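Local structure of C2 toxin component I (Clostridium botulinum, 2J3X) at residues E227-I238 against I374-S382; I341-K352 against E387-F398. The protein is the enzymatic component of the binary C2 toxin, an ADP-ribosyltransferase that modifies actin inside target cells. The protein carries 2 engineered substitutions. All coordinates share one frame; numbering follows the deposited sequence. Where two conformers were deposited one is given.

Contact 1. Residues E227-I238 against I374-S382; sequences EAWGAENYGDYI and IGAFIYGFS. With SO4 (sulfate ion), chain V.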
loop_
_atom_site.group_PDB
_atom_site.type_symbol
_atom_site.label_atom_id
_atom_site.label_comp_id
_atom_site.label_asym_id
_atom_site.label_seq_id
_atom_site.Cartn_x
_atom_site.Cartn_y
_atom_site.Cartn_z
ATOM N N GLU A 227 15.624 -6.312 -8.188
ATOM C CA GLU A 227 16.611 -7.378 -8.143
ATOM C C GLU A 227 17.809 -6.885 -7.340
ATOM O O GLU A 227 18.432 -7.686 -6.649
ATOM C CB GLU A 227 17.032 -7.715 -9.562
ATOM C CG GLU A 227 18.089 -8.827 -9.637
ATOM C CD GLU A 227 17.564 -10.220 -9.375
ATOM O OE1 GLU A 227 16.391 -10.407 -9.092
ATOM O OE2 GLU A 227 18.338 -11.185 -9.427
ATOM N N ALA A 228 18.118 -5.575 -7.425
ATOM C CA ALA A 228 19.265 -5.020 -6.683
ATOM C C ALA A 228 19.153 -5.243 -5.195
ATOM O O ALA A 228 20.183 -5.463 -4.540
ATOM C CB ALA A 228 19.454 -3.476 -6.963
ATOM N N TRP A 229 17.933 -5.149 -4.650
ATOM C CA TRP A 229 17.732 -5.425 -3.208
ATOM C C TRP A 229 18.126 -6.860 -2.875
ATOM O O TRP A 229 18.809 -7.122 -1.876
ATOM C CB TRP A 229 16.266 -5.183 -2.787
ATOM C CG TRP A 229 16.095 -5.252 -1.298
ATOM C CD1 TRP A 229 16.210 -4.187 -0.423
ATOM C CD2 TRP A 229 15.865 -6.422 -0.489
ATOM N NE1 TRP A 229 16.003 -4.614 0.850
ATOM C CE2 TRP A 229 15.799 -5.974 0.867
ATOM C CE3 TRP A 229 15.663 -7.794 -0.771
ATOM C CZ2 TRP A 229 15.529 -6.829 1.942
ATOM C CZ3 TRP A 229 15.425 -8.689 0.321
ATOM C CH2 TRP A 229 15.371 -8.189 1.676
ATOM N N GLY A 230 17.685 -7.795 -3.722
ATOM C CA GLY A 230 18.064 -9.191 -3.523
ATOM C C GLY A 230 19.574 -9.373 -3.659
ATOM O O GLY A 230 20.196 -10.088 -2.875
ATOM N N ALA A 231 20.198 -8.744 -4.652
ATOM C CA ALA A 231 21.658 -8.886 -4.816
ATOM C C ALA A 231 22.444 -8.325 -3.632
ATOM O O ALA A 231 23.423 -8.928 -3.202
ATOM C CB ALA A 231 22.129 -8.173 -6.154
ATOM N N GLU A 232 22.024 -7.151 -3.126
ATOM C CA GLU A 232 22.721 -6.457 -2.036
ATOM C C GLU A 232 22.627 -7.256 -0.757
ATOM O O GLU A 232 23.584 -7.348 0.014
ATOM C CB GLU A 232 22.041 -5.084 -1.782
ATOM C CG GLU A 232 22.317 -4.065 -2.831
ATOM C CD GLU A 232 21.203 -2.988 -2.970
ATOM O OE1 GLU A 232 20.288 -2.849 -2.099
ATOM O OE2 GLU A 232 21.251 -2.273 -3.997
ATOM N N ASN A 233 21.446 -7.830 -0.522
ATOM C CA ASN A 233 21.121 -8.446 0.750
ATOM C C ASN A 233 21.309 -9.944 0.808
ATOM O O ASN A 233 21.428 -10.505 1.891
ATOM C CB ASN A 233 19.718 -8.036 1.144
ATOM C CG ASN A 233 19.666 -6.540 1.537
ATOM O OD1 ASN A 233 20.194 -6.165 2.615
ATOM N ND2 ASN A 233 19.101 -5.687 0.677
ATOM N N TYR A 234 21.286 -10.564 -0.372
ATOM C CA TYR A 234 21.412 -12.024 -0.476
ATOM C C TYR A 234 22.465 -12.461 -1.476
ATOM O O TYR A 234 22.529 -13.655 -1.844
ATOM C CB TYR A 234 20.026 -12.664 -0.802
ATOM C CG TYR A 234 19.139 -12.555 0.443
ATOM C CD1 TYR A 234 19.131 -13.590 1.404
ATOM C CD2 TYR A 234 18.376 -11.363 0.702
ATOM C CE1 TYR A 234 18.395 -13.444 2.585
ATOM C CE2 TYR A 234 17.643 -11.241 1.857
ATOM C CZ TYR A 234 17.636 -12.268 2.759
ATOM O OH TYR A 234 16.939 -12.149 3.941
ATOM N N GLY A 235 23.317 -11.533 -1.915
ATOM C CA GLY A 235 24.457 -11.927 -2.745
ATOM C C GLY A 235 25.283 -13.038 -2.117
ATOM O O GLY A 235 25.599 -14.033 -2.804
ATOM N N ASP A 236 25.626 -12.899 -0.831
ATOM C CA ASP A 236 26.462 -13.892 -0.163
ATOM C C ASP A 236 25.683 -15.028 0.469
ATOM O O ASP A 236 26.243 -15.836 1.201
ATOM C CB ASP A 236 27.452 -13.250 0.827
ATOM C CG ASP A 236 26.779 -12.649 2.045
ATOM O OD1 ASP A 236 25.551 -12.714 2.129
ATOM O OD2 ASP A 236 27.520 -12.088 2.914
ATOM N N TYR A 237 24.390 -15.111 0.166
ATOM C CA TYR A 237 23.511 -16.059 0.855
ATOM C C TYR A 237 23.974 -17.522 0.635
ATOM O O TYR A 237 24.137 -18.261 1.622
ATOM C CB TYR A 237 22.056 -15.851 0.406
ATOM C CG TYR A 237 21.085 -16.822 1.016
ATOM C CD1 TYR A 237 20.907 -16.841 2.397
ATOM C CD2 TYR A 237 20.284 -17.644 0.219
ATOM C CE1 TYR A 237 19.983 -17.727 2.995
ATOM C CE2 TYR A 237 19.382 -18.546 0.813
ATOM C CZ TYR A 237 19.241 -18.559 2.183
ATOM O OH TYR A 237 18.330 -19.404 2.784
ATOM N N ILE A 238 24.211 -17.942 -0.609
ATOM C CA ILE A 238 24.631 -19.330 -0.831
ATOM C C ILE A 238 25.962 -19.647 -0.135
ATOM O O ILE A 238 26.129 -20.744 0.435
ATOM C CB ILE A 238 24.592 -19.696 -2.334
ATOM C CG1 ILE A 238 23.109 -19.712 -2.776
ATOM C CG2 ILE A 238 25.277 -21.083 -2.643
ATOM C CD1 ILE A 238 22.919 -19.924 -4.300
ATOM N N ILE A 374 11.831 -14.920 9.219
ATOM C CA ILE A 374 12.587 -16.020 8.677
ATOM C C ILE A 374 12.158 -16.270 7.201
ATOM O O ILE A 374 10.985 -16.590 6.885
ATOM C CB ILE A 374 12.366 -17.297 9.495
ATOM C CG1 ILE A 374 12.704 -17.085 10.971
ATOM C CG2 ILE A 374 13.178 -18.479 8.842
ATOM C CD1 ILE A 374 14.154 -16.595 11.300
ATOM N N GLY A 375 13.111 -16.052 6.316
ATOM C CA GLY A 375 12.892 -16.094 4.883
ATOM C C GLY A 375 14.166 -15.674 4.188
ATOM O O GLY A 375 15.112 -15.208 4.822
ATOM N N ALA A 376 14.185 -15.799 2.858
ATOM C CA ALA A 376 15.359 -15.379 2.084
ATOM C C ALA A 376 14.916 -14.999 0.703
ATOM O O ALA A 376 14.017 -15.626 0.115
ATOM C CB ALA A 376 16.382 -16.532 1.988
ATOM N N PHE A 377 15.597 -14.013 0.149
ATOM C CA PHE A 377 15.451 -13.755 -1.296
ATOM C C PHE A 377 16.255 -14.823 -2.009
ATOM O O PHE A 377 17.403 -15.106 -1.669
ATOM C CB PHE A 377 16.025 -12.350 -1.602
ATOM C CG PHE A 377 15.762 -11.829 -2.990
ATOM C CD1 PHE A 377 16.386 -12.409 -4.139
ATOM C CD2 PHE A 377 14.923 -10.757 -3.161
ATOM C CE1 PHE A 377 16.149 -11.900 -5.421
ATOM C CE2 PHE A 377 14.688 -10.188 -4.436
ATOM C CZ PHE A 377 15.340 -10.758 -5.590
ATOM N N ILE A 378 15.612 -15.445 -3.007
ATOM C CA ILE A 378 16.226 -16.533 -3.772
ATOM C C ILE A 378 17.117 -15.888 -4.824
ATOM O O ILE A 378 16.734 -15.688 -6.000
ATOM C CB ILE A 378 15.106 -17.421 -4.342
ATOM C CG1 ILE A 378 14.224 -17.946 -3.191
ATOM C CG2 ILE A 378 15.713 -18.577 -5.191
ATOM C CD1 ILE A 378 14.927 -18.728 -2.099
ATOM N N TYR A 379 18.331 -15.551 -4.366
ATOM C CA TYR A 379 19.344 -14.883 -5.198
ATOM C C TYR A 379 20.520 -15.835 -5.314
ATOM O O TYR A 379 20.944 -16.390 -4.307
ATOM C CB TYR A 379 19.795 -13.550 -4.576
ATOM C CG TYR A 379 20.714 -12.782 -5.511
ATOM C CD1 TYR A 379 20.200 -11.992 -6.506
ATOM C CD2 TYR A 379 22.119 -12.874 -5.395
ATOM C CE1 TYR A 379 21.025 -11.326 -7.425
ATOM C CE2 TYR A 379 22.968 -12.192 -6.321
ATOM C CZ TYR A 379 22.407 -11.426 -7.322
ATOM O OH TYR A 379 23.206 -10.740 -8.245
ATOM N N GLY A 380 21.036 -16.009 -6.541
ATOM C CA GLY A 380 22.230 -16.879 -6.702
ATOM C C GLY A 380 21.831 -18.256 -7.221
ATOM O O GLY A 380 22.704 -19.111 -7.467
ATOM N N PHE A 381 20.532 -18.467 -7.403
ATOM C CA PHE A 381 19.983 -19.777 -7.806
ATOM C C PHE A 381 19.635 -19.820 -9.304
ATOM O O PHE A 381 18.833 -18.998 -9.791
ATOM C CB PHE A 381 18.728 -20.071 -6.980
ATOM C CG PHE A 381 19.002 -20.273 -5.530
ATOM C CD1 PHE A 381 19.034 -19.186 -4.651
ATOM C CD2 PHE A 381 19.267 -21.554 -5.025
ATOM C CE1 PHE A 381 19.310 -19.383 -3.260
ATOM C CE2 PHE A 381 19.530 -21.742 -3.676
ATOM C CZ PHE A 381 19.550 -20.667 -2.798
ATOM N N SER A 382 20.247 -20.758 -10.044
ATOM C CA SER A 382 19.953 -20.917 -11.491
ATOM C C SER A 382 18.445 -21.063 -11.726
ATOM O O SER A 382 17.774 -21.798 -11.011
ATOM C CB SER A 382 20.665 -22.197 -12.028
ATOM O OG SER A 382 22.028 -22.183 -11.668
HETATM S S SO4 V . 17.286 -3.943 -10.680
HETATM O O1 SO4 V . 17.287 -2.485 -10.905
HETATM O O2 SO4 V . 18.519 -4.155 -9.980
HETATM O O3 SO4 V . 16.172 -4.441 -9.893
HETATM O O4 SO4 V . 17.453 -4.699 -11.913
HETATM O O HOH W 1 17.723 -13.910 -8.406
HETATM O O HOH W 2 23.462 -15.950 -3.270
#

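Contact 2. Residues I341-K352 against E387-F398; sequences IENLSFSSTSLK and EQEILLNKNSTF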
loop_
_atom_site.group_PDB
_atom_site.type_symbol
_atom_site.label_atom_id
_atom_site.label_comp_id
_atom_site.label_asym_id
_atom_site.label_seq_id
_atom_site.Cartn_x
_atom_site.Cartn_y
_atom_site.Cartn_z
ATOM N N ILE A 341 -4.345 -15.071 8.471
ATOM C CA ILE A 341 -4.140 -15.888 7.277
ATOM C C ILE A 341 -2.970 -16.799 7.586
ATOM O O ILE A 341 -1.909 -16.361 7.989
ATOM C CB ILE A 341 -3.820 -15.021 6.007
ATOM C CG1 ILE A 341 -4.979 -14.067 5.704
ATOM C CG2 ILE A 341 -3.523 -15.890 4.776
ATOM C CD1 ILE A 341 -6.281 -14.806 5.291
ATOM N N GLU A 342 -3.187 -18.103 7.457
ATOM C CA GLU A 342 -2.127 -19.061 7.776
ATOM C C GLU A 342 -1.416 -19.554 6.518
ATOM O O GLU A 342 -1.961 -19.494 5.400
ATOM C CB GLU A 342 -2.704 -20.269 8.515
ATOM C CG GLU A 342 -3.074 -20.079 9.981
ATOM C CD GLU A 342 -3.613 -21.386 10.623
ATOM O OE1 GLU A 342 -3.608 -22.445 9.956
ATOM O OE2 GLU A 342 -4.052 -21.359 11.791
ATOM N N ASN A 343 -0.190 -20.040 6.690
ATOM C CA ASN A 343 0.526 -20.696 5.581
ATOM C C ASN A 343 1.202 -21.894 6.200
ATOM O O ASN A 343 2.238 -21.747 6.815
ATOM C CB ASN A 343 1.606 -19.767 4.982
ATOM C CG ASN A 343 1.032 -18.630 4.200
ATOM O OD1 ASN A 343 0.775 -18.757 2.999
ATOM N ND2 ASN A 343 0.840 -17.474 4.865
ATOM N N LEU A 344 0.607 -23.092 6.076
ATOM C CA LEU A 344 1.199 -24.257 6.744
ATOM C C LEU A 344 2.538 -24.690 6.157
ATOM O O LEU A 344 3.416 -25.077 6.888
ATOM C CB LEU A 344 0.197 -25.435 6.731
ATOM C CG LEU A 344 -0.975 -25.278 7.713
ATOM C CD1 LEU A 344 -1.881 -26.539 7.638
ATOM C CD2 LEU A 344 -0.442 -25.078 9.102
ATOM N N SER A 345 2.693 -24.556 4.854
ATOM C CA SER A 345 3.944 -24.816 4.195
ATOM C C SER A 345 4.778 -23.513 4.059
ATOM O O SER A 345 4.326 -22.419 4.429
ATOM C CB SER A 345 3.717 -25.373 2.790
ATOM O OG SER A 345 4.920 -25.967 2.304
ATOM N N PHE A 346 5.965 -23.664 3.491
ATOM C CA PHE A 346 6.751 -22.494 3.006
ATOM C C PHE A 346 5.909 -21.750 1.974
ATOM O O PHE A 346 5.101 -22.377 1.260
ATOM C CB PHE A 346 8.052 -22.987 2.371
ATOM C CG PHE A 346 8.857 -23.836 3.296
ATOM C CD1 PHE A 346 9.685 -23.258 4.255
ATOM C CD2 PHE A 346 8.738 -25.257 3.251
ATOM C CE1 PHE A 346 10.392 -24.067 5.166
ATOM C CE2 PHE A 346 9.442 -26.065 4.129
ATOM C CZ PHE A 346 10.301 -25.485 5.079
ATOM N N SER A 347 6.094 -20.442 1.847
ATOM C CA SER A 347 5.276 -19.732 0.868
ATOM C C SER A 347 6.098 -18.728 0.091
ATOM O O SER A 347 6.988 -18.080 0.670
ATOM C CB SER A 347 4.036 -19.087 1.497
ATOM O OG SER A 347 4.360 -18.121 2.481
ATOM N N SER A 348 5.834 -18.658 -1.216
ATOM C CA SER A 348 6.553 -17.748 -2.097
ATOM C C SER A 348 5.876 -16.375 -2.157
ATOM O O SER A 348 4.634 -16.230 -2.208
ATOM C CB SER A 348 6.660 -18.324 -3.512
ATOM O OG SER A 348 5.376 -18.375 -4.014
ATOM N N THR A 349 6.735 -15.351 -2.180
ATOM C CA THR A 349 6.302 -13.963 -2.385
ATOM C C THR A 349 7.287 -13.416 -3.384
ATOM O O THR A 349 8.303 -14.060 -3.672
ATOM C CB THR A 349 6.433 -13.114 -1.059
ATOM O OG1 THR A 349 7.835 -12.951 -0.740
ATOM C CG2 THR A 349 5.705 -13.778 0.116
ATOM N N SER A 350 6.963 -12.278 -3.980
ATOM C CA SER A 350 7.911 -11.622 -4.898
ATOM C C SER A 350 8.034 -10.165 -4.551
ATOM O O SER A 350 7.060 -9.548 -4.068
ATOM C CB SER A 350 7.384 -11.725 -6.345
ATOM O OG SER A 350 8.283 -11.050 -7.236
ATOM N N LEU A 351 9.199 -9.549 -4.823
ATOM C CA LEU A 351 9.179 -8.092 -4.731
ATOM C C LEU A 351 8.377 -7.384 -5.814
ATOM O O LEU A 351 8.085 -6.174 -5.707
ATOM C CB LEU A 351 10.660 -7.537 -4.677
ATOM C CG LEU A 351 11.489 -7.894 -3.442
ATOM C CD1 LEU A 351 12.783 -7.044 -3.486
ATOM C CD2 LEU A 351 10.746 -7.562 -2.110
ATOM N N LYS A 352 8.026 -8.111 -6.893
ATOM C CA LYS A 352 7.176 -7.565 -7.918
ATOM C C LYS A 352 5.700 -7.773 -7.586
ATOM O O LYS A 352 5.304 -8.929 -7.326
ATOM C CB LYS A 352 7.486 -8.208 -9.283
ATOM C CG LYS A 352 8.838 -7.825 -9.839
ATOM C CD LYS A 352 8.942 -8.246 -11.307
ATOM C CE LYS A 352 9.261 -9.669 -11.385
ATOM N NZ LYS A 352 9.852 -10.060 -12.746
ATOM N N GLU A 387 12.227 -14.077 -11.133
ATOM C CA GLU A 387 11.105 -14.161 -10.217
ATOM C C GLU A 387 11.161 -13.219 -9.013
ATOM O O GLU A 387 10.109 -12.895 -8.453
ATOM C CB GLU A 387 10.890 -15.585 -9.759
ATOM C CG GLU A 387 10.479 -16.495 -10.878
ATOM C CD GLU A 387 10.542 -17.926 -10.441
ATOM O OE1 GLU A 387 10.257 -18.171 -9.249
ATOM O OE2 GLU A 387 10.871 -18.796 -11.277
ATOM N N GLN A 388 12.359 -12.765 -8.647
ATOM C CA GLN A 388 12.543 -11.974 -7.414
ATOM C C GLN A 388 11.766 -12.552 -6.248
ATOM O O GLN A 388 11.044 -11.844 -5.531
ATOM C CB GLN A 388 12.159 -10.514 -7.624
ATOM C CG GLN A 388 12.924 -9.894 -8.785
ATOM C CD GLN A 388 12.695 -8.395 -8.915
ATOM O OE1 GLN A 388 12.243 -7.749 -7.974
ATOM N NE2 GLN A 388 13.074 -7.835 -10.058
ATOM N N GLU A 389 11.964 -13.842 -6.018
ATOM C CA GLU A 389 11.220 -14.525 -4.983
ATOM C C GLU A 389 11.819 -14.319 -3.604
ATOM O O GLU A 389 13.032 -14.465 -3.410
ATOM C CB GLU A 389 11.212 -16.047 -5.262
ATOM C CG GLU A 389 10.562 -16.811 -4.126
ATOM C CD GLU A 389 10.265 -18.283 -4.463
ATOM O OE1 GLU A 389 10.341 -18.651 -5.661
ATOM O OE2 GLU A 389 9.886 -19.038 -3.534
ATOM N N ILE A 390 10.968 -14.004 -2.647
ATOM C CA ILE A 390 11.375 -14.162 -1.262
ATOM C C ILE A 390 10.578 -15.365 -0.740
ATOM O O ILE A 390 9.336 -15.335 -0.706
ATOM C CB ILE A 390 11.089 -12.894 -0.413
ATOM C CG1 ILE A 390 12.112 -11.777 -0.779
ATOM C CG2 ILE A 390 11.323 -13.223 1.067
ATOM C CD1 ILE A 390 11.757 -10.371 -0.177
ATOM N N LEU A 391 11.296 -16.389 -0.296
ATOM C CA LEU A 391 10.656 -17.589 0.249
ATOM C C LEU A 391 10.516 -17.457 1.758
ATOM O O LEU A 391 11.525 -17.245 2.461
ATOM C CB LEU A 391 11.478 -18.845 -0.125
ATOM C CG LEU A 391 10.913 -20.151 0.463
ATOM C CD1 LEU A 391 9.645 -20.408 -0.251
ATOM C CD2 LEU A 391 11.902 -21.312 0.211
ATOM N N LEU A 392 9.290 -17.593 2.257
ATOM C CA LEU A 392 9.079 -17.460 3.710
ATOM C C LEU A 392 9.045 -18.819 4.391
ATOM O O LEU A 392 8.536 -19.796 3.803
ATOM C CB LEU A 392 7.730 -16.747 3.991
ATOM C CG LEU A 392 7.531 -15.382 3.327
ATOM C CD1 LEU A 392 6.211 -14.771 3.808
ATOM C CD2 LEU A 392 8.652 -14.449 3.727
ATOM N N ASN A 393 9.482 -18.836 5.650
ATOM C CA ASN A 393 9.445 -20.051 6.454
ATOM C C ASN A 393 8.010 -20.585 6.578
ATOM O O ASN A 393 7.000 -19.810 6.478
ATOM C CB ASN A 393 10.043 -19.778 7.817
ATOM C CG ASN A 393 10.407 -21.042 8.550
ATOM O OD1 ASN A 393 10.670 -22.079 7.914
ATOM N ND2 ASN A 393 10.460 -20.960 9.890
ATOM N N LYS A 394 7.914 -21.912 6.722
ATOM C CA LYS A 394 6.599 -22.563 6.949
ATOM C C LYS A 394 5.958 -21.952 8.219
ATOM O O LYS A 394 6.664 -21.459 9.109
ATOM C CB LYS A 394 6.812 -24.080 7.115
ATOM C CG LYS A 394 7.688 -24.422 8.347
ATOM C CD LYS A 394 8.199 -25.897 8.467
ATOM C CE LYS A 394 9.053 -25.977 9.777
ATOM N NZ LYS A 394 8.152 -25.903 10.938
ATOM N N ASN A 395 4.634 -22.014 8.294
ATOM C CA ASN A 395 3.908 -21.456 9.434
ATOM C C ASN A 395 4.015 -19.923 9.532
ATOM O O ASN A 395 3.917 -19.395 10.621
ATOM C CB ASN A 395 4.400 -22.084 10.755
ATOM C CG ASN A 395 4.128 -23.574 10.837
ATOM O OD1 ASN A 395 3.022 -23.997 10.599
ATOM N ND2 ASN A 395 5.142 -24.369 11.204
ATOM N N SER A 396 4.267 -19.210 8.440
ATOM C CA SER A 396 4.296 -17.733 8.534
ATOM C C SER A 396 2.838 -17.248 8.513
ATOM O O SER A 396 2.129 -17.418 7.504
ATOM C CB SER A 396 5.066 -17.117 7.338
ATOM O OG SER A 396 6.486 -17.397 7.425
ATOM N N THR A 397 2.412 -16.616 9.604
ATOM C CA THR A 397 1.050 -16.208 9.766
ATOM C C THR A 397 1.005 -14.694 9.679
ATOM O O THR A 397 1.935 -14.017 10.138
ATOM C CB THR A 397 0.555 -16.675 11.169
ATOM O OG1 THR A 397 0.784 -18.116 11.270
ATOM C CG2 THR A 397 -0.874 -16.355 11.406
ATOM N N PHE A 398 -0.074 -14.181 9.116
ATOM C CA PHE A 398 -0.266 -12.740 8.888
ATOM C C PHE A 398 -1.661 -12.305 9.370
ATOM O O PHE A 398 -2.583 -13.108 9.434
ATOM C CB PHE A 398 -0.135 -12.387 7.387
ATOM C CG PHE A 398 1.254 -12.533 6.872
ATOM C CD1 PHE A 398 2.183 -11.473 7.012
ATOM C CD2 PHE A 398 1.666 -13.749 6.293
ATOM C CE1 PHE A 398 3.514 -11.595 6.522
ATOM C CE2 PHE A 398 2.997 -13.901 5.867
ATOM C CZ PHE A 398 3.911 -12.850 5.971
HETATM O O HOH W 3 0.593 -19.980 9.373
HETATM O O HOH W 4 4.896 -19.747 4.837
#

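Contact 1. Residues E227-I238 against I374-S382
Phe-377 and Tyr-379 lay their rings against helix 227-234. Strand 375-377 is an outer strand of the three-stranded antiparallel sheet of an ADP-ribosyltransferase domain. The turn after it probably begins the ADP-ribosylating turn-turn loop of this toxin family.

CH-pi contacts come first. Gly-230 CA stands 3.4 Å from the centroid of the Phe-377 ring, 7° off its normal, and the lack of a side chain permits this approach. Ala-231 CA sits over the Tyr-379 ring in the same way. Ile-238 CD1 lies 3.7 Å from the centroid of the Phe-381 ring, over its face. Ala-376 CB rests on a face of Tyr-237.

Apolar packing centres on Tyr-234. Its ring lies against the base of Phe-377, with Tyr-234 CD2 3.4 Å from Phe-377 CB. The same Tyr-234 ring covers Phe-377 N, a buried amide with no hydrogen-bond partner in the model. Tyr-234 OH bonds to Lys-289 O, and Tyr-237 OH to Ala-285 O.

No direct hydrogen bond joins the segments. Glu-227 bends at its second torsion (chi2 75°), which brings its carboxylate to two ring edges. Glu-227 OE1 is 3.7 Å from Phe-377 CZ, and Glu-227 OE2 is 3.4 Å from Tyr-379 CE1. One water links Glu-227 OE2 to Ile-378 O. A second lies 2.9 Å from Tyr-234 O and 2.8 Å from Tyr-379 O.

Contact 2. Residues I341-K352 against E387-F398
Thr-349 grips Ile-390 O twice. Thr-349 N donates to Ile-390 O at 3.0 Å and Thr-349 OG1 at 2.8 Å. The hydroxyl gets there because chi1 is 68°, with OG1 between the backbone N and the carbonyl carbon. In return Ile-390 N bonds to Thr-349 O. Ser-347 and Leu-392 form the next hydrogen-bonded pair, with Leu-392 N bonded to Ser-347 O.

At the end of strand 347-350, Ser-350 OG donates to Glu-387 O at 2.9 Å and accepts from Lys-352 N at 3.0 Å, an ST turn. Leu-351 N satisfies Gln-388 O. Sequence and place match two hallmarks of this toxin family: Ser-348 to Ser-350 reads as the S-T-S motif, and Glu-387 to Glu-389 as the E-X-E motif. The antiparallel pairing sets the two side by side, with Glu-389 OE2 3.3 Å from Ser-348 CB. Arg-299 NH1 donates to Ser-348 O.

Toward the other end the regular strand pairing stops, although the chains stay close. A weak Asn-395 N to Asn-343 O bond remains, and side chains and water add to it. Asn-343 ND2 donates to Ser-396 O at 2.9 Å, nearly along the C=O axis, while its OD1 bonds to a glycerol, probably from the crystallisation liquor. One water donates to Ser-345 O and Asn-393 O and accepts from Ser-347 OG. Lys-394 CB sits over the face of the Phe-346 ring, 4.1 Å from its centroid, and Leu-392 O lies at the ring edge. Ile-341 and Phe-398 then pair again, with Ile-341 N to Phe-398 O at 2.8 Å.

How the contacts relate
Contacts 1 and 2 have centres about 15 Å apart and share one sheet. Strand 389-392 is the middle strand, between 347-350 and 375-377. Ile-378 N lies 2.8 Å from Glu-389 O, and Ala-376 O 2.9 Å from Leu-391 N; both are probable hydrogen bonds. The contacts also meet where Phe-377 CZ packs 3.6 Å from Gln-388 CA. Helix 227-234 reaches the E-X-E segment and its strand, with Glu-227 touching Gln-388 and Trp-229 touching Ile-390. Contact 2 pairs that segment with the S-T-S strand, as expected near the NAD site of these enzymes. The sulfate at the start of helix 227-234, probably from the crystallisation liquor, lies about 5 Å from the Gln-388 side chain, nearest atoms.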